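Local coordinates for lipoate-protein ligase, putative (Streptococcus pneumoniae, PDB 1VQZ), which is a putative member of the lipoate-protein ligase family, with an alpha/beta catalytic domain and a C-terminal domain, at residues K14-H19 with D41-L46; A24-L29 with L45-K50; Y32-L37 with N152-H157; L94-I99 with F108-F113. One frame throughout, in Å; residues are numbered along the deposited sequence.

Contact 1. Residues K14-H19 with D41-L46; sequences KYIINH and DQIFLL
In Ile16, CG1 stands anti to the carbonyl carbon (chi1 -65°), and an extended chi2 of 159° carries CD1 toward Ile43. In Ile43 the CG2 branch is the one anti to the backbone N. This methyl meets Ile16 CD1 at 3.8 Å, and the two side chains cross obliquely. Leu45 packs on the same face of the sheet, with its CB 4.3 Å from Ile16 CB. Tyr15 and Phe44 lie on the other face, where their rings lead away from the pairing.

The backbones pair in parallel. Lys14 uses both its polar backbone atoms, which straddle Ile43: Lys14 N donates to Gln42 O (2.9 Å) and Lys14 O accepts from Phe44 N (2.9 Å). Ile16 N then donates to Phe44 O at 3.1 Å. The same Phe44 O also receives a CA-H...O contact from Tyr15 CA, again at 3.1 Å. Past Ile16 the strands part and water fills in. Water 1 bridges them, donating to Ile16 O (2.8 Å) and accepting from Leu46 N (3.0 Å). Water 2 accepts from Asn18 N, and water 3 sits between Asn18 O and Leu46 O.

Lys14 NZ forms a salt bridge with Glu40. The pairing joins the two strands of a beta-alpha-beta unit. Strand 225-226 continues the sheet beyond 13-17, and antiparallel strand 93-101 continues it beyond 42-47. Helix 23-36 covers the Ile16 and Ile43 face, while helix 206-220 packs on Phe44 and Leu46.

Contact 2. Residues A24-L29 with L45-K50; sequences AFNIAL and LLWINK
Asn26 meets both Trp47 and Asn49. Its ND2 donates a straight hydrogen bond to Asn49 OD1 (2.9 Å, 165° at the hydrogen). The two amides are nearly coplanar, with planes 21° apart. Asn26 CB rests 3.5 Å from Trp47 CZ3, and Asn26 O lies over one face of the indole near its rim. The next residue, Ile27, touches Trp47 CH2 with its CG1 at 3.9 Å, the side chains crossing at about a right angle. Leu29 CD2 meets Leu45 CD1 at 3.7 Å.

A chi1 of 49° places Trp47 CG so that the ring can lie beside Asn26. Trp47 NE1 is bonded to Thr97 OG1 on the adjacent strand 93-101, which helps to fix the rotation of the ring. Thr97 OG1 is in turn bonded to Glu30, on the same helix as Asn26. The Asn26 amide has its own second shell. Asn18 ND2 is hydrogen-bonded to Asn26 OD1, and Asn26 ND2 also donates to Ser20 O.

The contact thus packs helix 23-36 antiparallel to the end of strand 42-47 in the beta-alpha-beta unit. The Asn26 amide is buried, but both ends have partners, so it ties the helix to the chain before it and after the strand.

Contact 3. Residues Y32-L37 with N152-H157; sequences YAFKHL and NGRIMH. With EDO (1,2-ethanediol), chain N.
Phe34 and Met156, modelled as selenomethionine, make the aromatic part of this contact. The CB of Phe34 points neither at the strand nor away from it, but with CG anti to the backbone N (chi1 -177°) the ring comes nearer, up to Met156 CB. Met156 CB sits over one face of the ring, 3.7 Å from its centroid, as a CH-pi contact. Met156 SE lies obliquely at 4.5 Å from the same centroid, a Met-aromatic contact. A bend at chi3 (62°) turns Met156 CE back to Phe34 CD2, 3.9 Å away. The side chains cross at about a right angle. Arg154 O lies at the edge of the ring, 3.5 Å from Phe34 CE1.

Apolar packing also involves Arg154. Its CG lies 3.7 Å from Phe34 CE1, and the two side chains slide past each other in opposite directions.

The polar contacts gather at the end of helix 23-36. Arg154 NH1 donates to Phe34 O at 3.2 Å, though the place of that oxygen is less sure. Both NH1 and NH2 of Arg154 reach Leu37 O, each through a weak bond of 3.3 Å. Arg154 NH2 has a firmer partner in Glu40 O, in the loop after the helix.

On the outer side, 1,2-ethanediol O1 donates to His36 NE2 at 2.8 Å. The same molecule is bonded to Glu31 and probably came from the crystallisation liquor.

The guanidinium is buried among backbone carbonyls where the helix ends. Its positive charge would probably be eased by the negative end of the helix dipole. Strand 154-162 is thereby joined to the helix by one aromatic contact and one charged group.

Contact 4. Residues L94-I99 with F108-F113; sequences LNYTII and FDFKSF
Ile98 in strand 94-99 passes Asp109, the residue just before helix 110-113, with their CA atoms 5.9 Å apart, and no direct hydrogen bond joins the two segments. Water 4 lies between Ile98 O and Phe108 O.

Ile98 works with two branches. Its CG2 sits over the face of the Phe108 ring, 3.9 Å from the centroid, as a CH-pi contact. Its other branch, extended at chi2 (163°), presses CD1 against Phe113 CB at 3.3 Å. Ile99 O approaches the Phe108 ring at its edge.

Tyr96 is the centre of an aromatic cluster. It makes an offset stack with Phe113, centroids 4.9 Å apart and planes at 30°. Phe113 CE2 is the atom that lies over the Tyr96 face, 3.6 Å from Tyr96 CG. Phe110 is nearly parallel to Tyr96 (20°) but slid aside, with centroids 5.7 Å apart. The Tyr96 hydroxyl oxygen nears CD1 and CE1 of Phe110 and is hydrogen-bonded to Asn146. Phe113 also meets the ring of Phe44.

The start of the helix is held by a capping box. Ser112 N donates to Asp109 OD1 (3.1 Å), and Asp109 N donates to Ser112 OG (2.8 Å).

Cohesion across the contact is therefore mainly apolar and aromatic. Water 4 is the polar link between the segments. The capping bonds lie within the helix start, where the Asp109 carboxylate would probably interact favourably with the positive end of the helix dipole. Together they seat helix 110-123 on one face of the large sheet.

From the N terminus, contact 1 closes the first loop, pairing strands 13-17 and 42-47, with helix 23-36 in the connection. Contact 2 opens on that helix and ends on the same strand, sharing Leu45 and Leu46 with contact 1. Contact 3 starts later on the helix and reaches far ahead to strand 154-162, so it crosses contacts 1 and 2. Contact 4 closes a short loop from strand 93-101 to helix 110-123, and falls wholly within the span of contact 3. Strand 93-101 lies between 42-47 and 154-162 in the sheet and so connects all four contacts. Helix 23-36 covers one face, helix 110-123 the other.

Contact 1. Residues K14-H19 with D41-L46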
# COMPACT_ATOMS: atom_id res chain seq x y z
N LYS A 14 -16.83 5.77 13.13
CA LYS A 14 -16.41 7.14 12.98
C LYS A 14 -15.91 7.48 11.58
O LYS A 14 -15.34 6.64 10.87
CB LYS A 14 -15.30 7.45 13.98
CG LYS A 14 -15.65 7.25 15.44
CD LYS A 14 -16.74 8.22 15.86
CE LYS A 14 -17.37 7.80 17.16
NZ LYS A 14 -16.45 8.01 18.23
N TYR A 15 -16.06 8.76 11.24
CA TYR A 15 -15.23 9.31 10.16
C TYR A 15 -14.32 10.42 10.66
O TYR A 15 -14.60 11.03 11.71
CB TYR A 15 -16.07 9.84 9.02
CG TYR A 15 -16.94 11.05 9.34
CD1 TYR A 15 -18.22 10.89 9.83
CD2 TYR A 15 -16.50 12.35 9.06
CE1 TYR A 15 -19.05 11.96 10.10
CE2 TYR A 15 -17.31 13.44 9.33
CZ TYR A 15 -18.60 13.24 9.85
OH TYR A 15 -19.44 14.31 10.12
N ILE A 16 -13.25 10.67 9.90
CA ILE A 16 -12.28 11.72 10.19
C ILE A 16 -12.17 12.64 8.99
O ILE A 16 -12.14 12.18 7.85
CB ILE A 16 -10.87 11.17 10.55
CG1 ILE A 16 -10.95 10.40 11.84
CG2 ILE A 16 -9.88 12.32 10.78
CD1 ILE A 16 -9.87 9.45 12.05
N ILE A 17 -12.16 13.94 9.28
CA ILE A 17 -11.96 14.94 8.23
C ILE A 17 -10.52 15.49 8.34
O ILE A 17 -10.12 16.07 9.35
CB ILE A 17 -13.03 16.08 8.33
CG1 ILE A 17 -14.41 15.50 8.04
CG2 ILE A 17 -12.68 17.27 7.33
CD1 ILE A 17 -15.49 16.51 8.08
N ASN A 18 -9.75 15.28 7.31
CA ASN A 18 -8.41 15.79 7.24
C ASN A 18 -8.15 16.41 5.88
O ASN A 18 -8.09 15.71 4.90
CB ASN A 18 -7.43 14.66 7.46
CG ASN A 18 -6.00 15.07 7.15
OD1 ASN A 18 -5.65 16.26 7.27
ND2 ASN A 18 -5.17 14.08 6.79
N HIS A 19 -7.99 17.73 5.83
CA HIS A 19 -7.85 18.42 4.55
C HIS A 19 -6.40 18.81 4.23
O HIS A 19 -6.14 19.46 3.25
CB HIS A 19 -8.74 19.66 4.52
CG HIS A 19 -10.21 19.35 4.40
ND1 HIS A 19 -11.18 20.16 4.93
CD2 HIS A 19 -10.86 18.31 3.83
CE1 HIS A 19 -12.37 19.66 4.67
NE2 HIS A 19 -12.20 18.53 4.00
N ASP A 41 -14.17 0.84 16.66
CA ASP A 41 -14.16 -0.41 15.89
C ASP A 41 -14.13 -0.27 14.37
O ASP A 41 -13.70 -1.19 13.67
CB ASP A 41 -15.39 -1.20 16.25
CG ASP A 41 -15.37 -1.70 17.69
OD1 ASP A 41 -14.28 -1.92 18.24
OD2 ASP A 41 -16.47 -1.89 18.24
N GLN A 42 -14.65 0.84 13.86
CA GLN A 42 -14.69 1.10 12.42
C GLN A 42 -14.41 2.56 12.17
O GLN A 42 -15.08 3.44 12.75
CB GLN A 42 -16.09 0.84 11.82
CG GLN A 42 -16.43 -0.59 11.59
CD GLN A 42 -16.94 -1.26 12.82
OE1 GLN A 42 -17.62 -0.64 13.65
NE2 GLN A 42 -16.61 -2.54 12.97
N ILE A 43 -13.50 2.81 11.24
CA ILE A 43 -13.05 4.17 10.92
C ILE A 43 -12.94 4.34 9.42
O ILE A 43 -12.42 3.48 8.71
CB ILE A 43 -11.67 4.57 11.59
CG1 ILE A 43 -11.70 4.38 13.12
CG2 ILE A 43 -11.33 6.01 11.24
CD1 ILE A 43 -10.37 4.52 13.81
N PHE A 44 -13.48 5.47 8.94
CA PHE A 44 -13.50 5.83 7.53
C PHE A 44 -12.91 7.24 7.35
O PHE A 44 -13.23 8.18 8.11
CB PHE A 44 -14.94 5.79 6.97
CG PHE A 44 -15.05 6.25 5.52
CD1 PHE A 44 -14.44 5.53 4.49
CD2 PHE A 44 -15.76 7.42 5.17
CE1 PHE A 44 -14.53 5.98 3.15
CE2 PHE A 44 -15.84 7.86 3.83
CZ PHE A 44 -15.23 7.14 2.84
N LEU A 45 -12.05 7.37 6.36
CA LEU A 45 -11.61 8.69 5.90
C LEU A 45 -11.23 8.75 4.43
O LEU A 45 -10.78 7.75 3.86
CB LEU A 45 -10.44 9.27 6.71
CG LEU A 45 -9.16 8.49 6.95
CD1 LEU A 45 -8.04 9.43 7.35
CD2 LEU A 45 -9.40 7.44 8.08
N LEU A 46 -11.43 9.95 3.88
CA LEU A 46 -11.00 10.34 2.53
C LEU A 46 -10.01 11.50 2.61
O LEU A 46 -10.20 12.40 3.39
CB LEU A 46 -12.21 10.76 1.70
CG LEU A 46 -13.33 9.72 1.56
CD1 LEU A 46 -14.65 10.32 1.03
CD2 LEU A 46 -12.84 8.61 0.71
O HOH W 1 -13.19 11.91 5.27
O HOH W 2 -10.01 12.79 6.16
O HOH W 3 -10.56 14.87 4.04

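Contact 2. Residues A24-L29 with L45-K50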
# COMPACT_ATOMS: atom_id res chain seq x y z
N ALA A 24 3.50 13.27 4.36
CA ALA A 24 4.00 12.58 5.53
C ALA A 24 3.06 12.71 6.74
O ALA A 24 2.85 11.73 7.47
CB ALA A 24 5.37 13.07 5.87
N PHE A 25 2.45 13.88 6.92
CA PHE A 25 1.48 14.11 7.96
C PHE A 25 0.24 13.20 7.76
O PHE A 25 -0.25 12.55 8.70
CB PHE A 25 1.05 15.59 8.02
CG PHE A 25 -0.09 15.83 8.97
CD1 PHE A 25 0.14 15.88 10.34
CD2 PHE A 25 -1.39 15.92 8.50
CE1 PHE A 25 -0.92 16.05 11.21
CE2 PHE A 25 -2.45 16.06 9.37
CZ PHE A 25 -2.22 16.11 10.73
N ASN A 26 -0.24 13.17 6.53
CA ASN A 26 -1.44 12.42 6.17
C ASN A 26 -1.29 10.93 6.41
O ASN A 26 -2.25 10.24 6.86
CB ASN A 26 -1.80 12.65 4.70
CG ASN A 26 -2.40 14.05 4.41
OD1 ASN A 26 -2.75 14.84 5.32
ND2 ASN A 26 -2.48 14.38 3.09
N ILE A 27 -0.12 10.41 6.06
CA ILE A 27 0.13 9.00 6.20
C ILE A 27 0.27 8.69 7.69
O ILE A 27 -0.23 7.64 8.17
CB ILE A 27 1.28 8.56 5.28
CG1 ILE A 27 0.82 8.64 3.82
CG2 ILE A 27 1.73 7.12 5.54
CD1 ILE A 27 1.93 8.38 2.86
N ALA A 28 0.93 9.59 8.44
CA ALA A 28 1.03 9.45 9.91
C ALA A 28 -0.38 9.40 10.57
O ALA A 28 -0.66 8.60 11.49
CB ALA A 28 1.87 10.58 10.49
N LEU A 29 -1.27 10.25 10.06
CA LEU A 29 -2.61 10.35 10.60
C LEU A 29 -3.36 9.06 10.33
O LEU A 29 -4.08 8.56 11.21
CB LEU A 29 -3.33 11.58 10.04
CG LEU A 29 -4.73 11.91 10.60
CD1 LEU A 29 -5.00 13.33 10.56
CD2 LEU A 29 -5.87 11.14 9.88
N LEU A 45 -12.05 7.37 6.36
CA LEU A 45 -11.61 8.69 5.90
C LEU A 45 -11.23 8.75 4.43
O LEU A 45 -10.78 7.75 3.86
CB LEU A 45 -10.44 9.27 6.71
CG LEU A 45 -9.16 8.49 6.95
CD1 LEU A 45 -8.04 9.43 7.35
CD2 LEU A 45 -9.40 7.44 8.08
N LEU A 46 -11.43 9.95 3.88
CA LEU A 46 -11.00 10.34 2.53
C LEU A 46 -10.01 11.50 2.61
O LEU A 46 -10.20 12.40 3.39
CB LEU A 46 -12.21 10.76 1.70
CG LEU A 46 -13.33 9.72 1.56
CD1 LEU A 46 -14.65 10.32 1.03
CD2 LEU A 46 -12.84 8.61 0.71
N TRP A 47 -8.95 11.47 1.82
CA TRP A 47 -7.90 12.46 1.90
C TRP A 47 -7.01 12.52 0.66
O TRP A 47 -7.04 11.64 -0.18
CB TRP A 47 -7.07 12.25 3.17
CG TRP A 47 -6.62 10.83 3.38
CD1 TRP A 47 -7.38 9.76 3.79
CD2 TRP A 47 -5.33 10.34 3.12
NE1 TRP A 47 -6.60 8.63 3.86
CE2 TRP A 47 -5.34 8.95 3.43
CE3 TRP A 47 -4.14 10.93 2.69
CZ2 TRP A 47 -4.18 8.15 3.32
CZ3 TRP A 47 -2.98 10.11 2.56
CH2 TRP A 47 -3.02 8.75 2.91
N ILE A 48 -6.22 13.61 0.56
CA ILE A 48 -5.53 14.00 -0.65
C ILE A 48 -4.12 14.47 -0.32
O ILE A 48 -3.90 15.32 0.55
CB ILE A 48 -6.33 15.10 -1.45
CG1 ILE A 48 -7.75 14.59 -1.82
CG2 ILE A 48 -5.56 15.53 -2.69
CD1 ILE A 48 -8.66 15.61 -2.55
N ASN A 49 -3.17 13.87 -1.01
CA ASN A 49 -1.74 14.22 -0.94
C ASN A 49 -1.35 15.08 -2.10
O ASN A 49 -1.85 14.89 -3.22
CB ASN A 49 -0.90 12.96 -1.05
CG ASN A 49 -1.06 12.05 0.16
OD1 ASN A 49 -1.20 12.54 1.29
ND2 ASN A 49 -0.94 10.70 -0.08
N LYS A 50 -0.46 16.03 -1.82
CA LYS A 50 0.30 16.75 -2.82
C LYS A 50 1.16 15.79 -3.69
O LYS A 50 1.37 14.66 -3.31
CB LYS A 50 1.21 17.77 -2.12
CG LYS A 50 2.43 17.14 -1.44
CD LYS A 50 3.00 18.02 -0.28
CE LYS A 50 3.74 19.29 -0.76
NZ LYS A 50 4.99 18.99 -1.51

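Contact 3. Residues Y32-L37 with N152-H157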
# COMPACT_ATOMS: atom_id res chain seq x y z
N TYR A 32 -2.07 6.38 12.64
CA TYR A 32 -2.59 6.66 13.97
C TYR A 32 -4.03 6.14 14.16
O TYR A 32 -4.35 5.50 15.15
CB TYR A 32 -2.52 8.15 14.27
CG TYR A 32 -2.72 8.43 15.74
CD1 TYR A 32 -1.66 8.29 16.64
CD2 TYR A 32 -3.95 8.85 16.22
CE1 TYR A 32 -1.83 8.52 18.02
CE2 TYR A 32 -4.13 9.11 17.61
CZ TYR A 32 -3.06 8.93 18.50
OH TYR A 32 -3.23 9.18 19.84
N ALA A 33 -4.89 6.37 13.17
CA ALA A 33 -6.21 5.82 13.20
C ALA A 33 -6.17 4.28 13.22
O ALA A 33 -6.83 3.64 14.05
CB ALA A 33 -7.05 6.38 12.03
N PHE A 34 -5.37 3.68 12.32
CA PHE A 34 -5.26 2.22 12.22
C PHE A 34 -4.77 1.60 13.52
O PHE A 34 -5.39 0.67 14.09
CB PHE A 34 -4.28 1.91 11.11
CG PHE A 34 -4.10 0.44 10.79
CD1 PHE A 34 -5.14 -0.49 10.96
CD2 PHE A 34 -2.90 0.01 10.19
CE1 PHE A 34 -4.97 -1.85 10.59
CE2 PHE A 34 -2.72 -1.32 9.82
CZ PHE A 34 -3.77 -2.25 10.03
N LYS A 35 -3.68 2.15 14.06
CA LYS A 35 -2.96 1.49 15.19
C LYS A 35 -3.24 2.02 16.60
O LYS A 35 -3.04 1.33 17.58
CB LYS A 35 -1.45 1.52 14.92
CG LYS A 35 -1.06 0.79 13.68
CD LYS A 35 0.46 0.84 13.45
CE LYS A 35 0.86 0.01 12.21
NZ LYS A 35 2.35 0.17 11.86
N HIS A 36 -3.73 3.23 16.67
CA HIS A 36 -3.85 3.94 17.95
C HIS A 36 -5.28 4.24 18.40
O HIS A 36 -5.48 4.43 19.58
CB HIS A 36 -3.09 5.27 17.86
CG HIS A 36 -1.61 5.12 17.83
ND1 HIS A 36 -0.82 5.31 18.95
CD2 HIS A 36 -0.76 4.83 16.81
CE1 HIS A 36 0.44 5.12 18.62
NE2 HIS A 36 0.51 4.84 17.33
N LEU A 37 -6.25 4.31 17.48
CA LEU A 37 -7.64 4.57 17.86
C LEU A 37 -8.40 3.26 18.06
O LEU A 37 -9.44 2.99 17.44
CB LEU A 37 -8.40 5.46 16.86
CG LEU A 37 -7.89 6.91 16.64
CD1 LEU A 37 -8.83 7.64 15.73
CD2 LEU A 37 -7.75 7.69 17.93
N ASN A 152 -2.63 -7.29 14.50
CA ASN A 152 -3.44 -8.22 15.32
C ASN A 152 -4.78 -7.57 15.62
O ASN A 152 -4.88 -6.41 16.05
CB ASN A 152 -2.74 -8.74 16.60
N GLY A 153 -5.81 -8.30 15.24
CA GLY A 153 -7.17 -7.97 15.53
C GLY A 153 -7.71 -6.77 14.77
O GLY A 153 -8.79 -6.36 15.07
N ARG A 154 -6.95 -6.24 13.82
CA ARG A 154 -7.35 -5.03 13.09
C ARG A 154 -6.91 -4.99 11.62
O ARG A 154 -5.73 -5.25 11.23
CB ARG A 154 -6.87 -3.80 13.87
CG ARG A 154 -7.38 -2.52 13.36
CD ARG A 154 -7.01 -1.31 14.25
NE ARG A 154 -8.08 -1.06 15.14
CZ ARG A 154 -8.78 0.05 15.31
NH1 ARG A 154 -8.49 1.22 14.78
NH2 ARG A 154 -9.80 -0.04 16.14
N ILE A 155 -7.88 -4.64 10.78
CA ILE A 155 -7.75 -4.69 9.33
C ILE A 155 -7.86 -3.31 8.73
O ILE A 155 -8.76 -2.56 9.11
CB ILE A 155 -8.89 -5.54 8.75
CG1 ILE A 155 -8.83 -6.97 9.32
CG2 ILE A 155 -8.86 -5.53 7.19
CD1 ILE A 155 -10.06 -7.78 9.13
N MSE A 156 -6.96 -2.98 7.79
CA MSE A 156 -7.10 -1.77 7.00
C MSE A 156 -7.13 -2.10 5.53
O MSE A 156 -6.26 -2.79 5.02
CB MSE A 156 -5.99 -0.76 7.30
CG MSE A 156 -6.12 0.51 6.49
SE MSE A 156 -4.74 1.88 6.90
CE MSE A 156 -3.12 0.78 6.33
N HIS A 157 -8.15 -1.60 4.86
CA HIS A 157 -8.21 -1.54 3.40
C HIS A 157 -8.00 -0.08 3.00
O HIS A 157 -8.74 0.78 3.46
CB HIS A 157 -9.56 -1.97 2.88
CG HIS A 157 -9.83 -3.43 3.05
ND1 HIS A 157 -9.57 -4.35 2.05
CD2 HIS A 157 -10.29 -4.14 4.11
CE1 HIS A 157 -9.88 -5.56 2.48
NE2 HIS A 157 -10.32 -5.46 3.72
C1 EDO N . 3.15 4.05 16.07
O1 EDO N . 2.06 3.35 15.49
C2 EDO N . 3.69 4.98 15.00
O2 EDO N . 4.44 4.27 14.02

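Contact 4. Residues L94-I99 with F108-F113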
# COMPACT_ATOMS: atom_id res chain seq x y z
N LEU A 94 -7.68 10.74 -4.98
CA LEU A 94 -8.44 10.72 -3.74
C LEU A 94 -8.18 9.41 -3.05
O LEU A 94 -8.54 8.35 -3.57
CB LEU A 94 -9.94 10.88 -4.01
CG LEU A 94 -10.85 10.92 -2.77
CD1 LEU A 94 -10.46 12.01 -1.85
CD2 LEU A 94 -12.33 11.05 -3.21
N ASN A 95 -7.54 9.50 -1.89
CA ASN A 95 -7.21 8.36 -1.03
C ASN A 95 -8.39 8.03 -0.14
O ASN A 95 -9.09 8.91 0.33
CB ASN A 95 -5.95 8.71 -0.18
CG ASN A 95 -4.71 8.94 -1.06
OD1 ASN A 95 -4.14 10.05 -1.12
ND2 ASN A 95 -4.36 7.94 -1.80
N TYR A 96 -8.60 6.74 0.11
CA TYR A 96 -9.62 6.28 1.04
C TYR A 96 -8.96 5.36 2.04
O TYR A 96 -7.96 4.66 1.71
CB TYR A 96 -10.82 5.56 0.33
CG TYR A 96 -10.44 4.27 -0.35
CD1 TYR A 96 -10.00 4.24 -1.68
CD2 TYR A 96 -10.47 3.06 0.35
CE1 TYR A 96 -9.62 3.04 -2.28
CE2 TYR A 96 -10.10 1.89 -0.22
CZ TYR A 96 -9.67 1.86 -1.53
OH TYR A 96 -9.33 0.63 -2.04
N THR A 97 -9.54 5.34 3.24
CA THR A 97 -9.09 4.46 4.33
C THR A 97 -10.29 3.83 5.04
O THR A 97 -11.16 4.53 5.49
CB THR A 97 -8.35 5.28 5.35
OG1 THR A 97 -7.25 5.92 4.71
CG2 THR A 97 -7.86 4.44 6.48
N ILE A 98 -10.33 2.50 5.10
CA ILE A 98 -11.38 1.74 5.78
C ILE A 98 -10.69 0.85 6.82
O ILE A 98 -10.06 -0.12 6.47
CB ILE A 98 -12.12 0.86 4.79
CG1 ILE A 98 -12.57 1.70 3.58
CG2 ILE A 98 -13.34 0.17 5.42
CD1 ILE A 98 -12.92 0.84 2.41
N ILE A 99 -10.86 1.18 8.09
CA ILE A 99 -10.32 0.43 9.22
C ILE A 99 -11.40 -0.24 10.03
O ILE A 99 -12.46 0.35 10.31
CB ILE A 99 -9.56 1.38 10.13
CG1 ILE A 99 -8.32 1.93 9.40
CG2 ILE A 99 -9.17 0.71 11.44
CD1 ILE A 99 -7.94 3.32 9.84
N PHE A 108 -16.63 -4.51 7.41
CA PHE A 108 -16.53 -3.13 6.99
C PHE A 108 -15.19 -3.01 6.31
O PHE A 108 -14.14 -2.92 6.99
CB PHE A 108 -16.64 -2.21 8.20
CG PHE A 108 -16.57 -0.75 7.86
CD1 PHE A 108 -17.62 -0.15 7.21
CD2 PHE A 108 -15.48 0.03 8.23
CE1 PHE A 108 -17.59 1.22 6.91
CE2 PHE A 108 -15.43 1.36 7.95
CZ PHE A 108 -16.50 1.97 7.29
N ASP A 109 -15.23 -3.05 4.98
CA ASP A 109 -14.03 -3.32 4.19
C ASP A 109 -14.24 -2.79 2.78
O ASP A 109 -15.22 -2.09 2.55
CB ASP A 109 -13.70 -4.80 4.15
CG ASP A 109 -14.88 -5.67 3.73
OD1 ASP A 109 -15.83 -5.21 3.04
OD2 ASP A 109 -14.85 -6.85 4.15
N PHE A 110 -13.30 -3.07 1.88
CA PHE A 110 -13.35 -2.53 0.53
C PHE A 110 -14.65 -2.90 -0.14
O PHE A 110 -15.32 -2.04 -0.70
CB PHE A 110 -12.19 -3.05 -0.34
CG PHE A 110 -12.13 -2.41 -1.71
CD1 PHE A 110 -12.07 -1.04 -1.84
CD2 PHE A 110 -12.14 -3.19 -2.85
CE1 PHE A 110 -12.02 -0.45 -3.09
CE2 PHE A 110 -12.10 -2.61 -4.11
CZ PHE A 110 -12.02 -1.24 -4.23
N LYS A 111 -14.98 -4.18 -0.08
CA LYS A 111 -16.25 -4.68 -0.63
C LYS A 111 -17.43 -3.83 -0.17
O LYS A 111 -18.29 -3.51 -0.97
CB LYS A 111 -16.50 -6.12 -0.20
CG LYS A 111 -15.50 -7.10 -0.79
N SER A 112 -17.49 -3.48 1.10
CA SER A 112 -18.63 -2.72 1.58
C SER A 112 -18.60 -1.25 1.12
O SER A 112 -19.65 -0.66 0.92
CB SER A 112 -18.80 -2.86 3.11
OG SER A 112 -17.70 -2.44 3.85
N PHE A 113 -17.41 -0.69 0.95
CA PHE A 113 -17.22 0.69 0.43
C PHE A 113 -17.57 0.79 -1.05
O PHE A 113 -18.03 1.82 -1.55
CB PHE A 113 -15.75 1.08 0.66
CG PHE A 113 -15.33 2.42 0.07
CD1 PHE A 113 -15.90 3.60 0.48
CD2 PHE A 113 -14.29 2.47 -0.89
CE1 PHE A 113 -15.45 4.85 -0.04
CE2 PHE A 113 -13.84 3.68 -1.42
CZ PHE A 113 -14.41 4.88 -1.00
O HOH W 4 -11.37 -2.94 7.05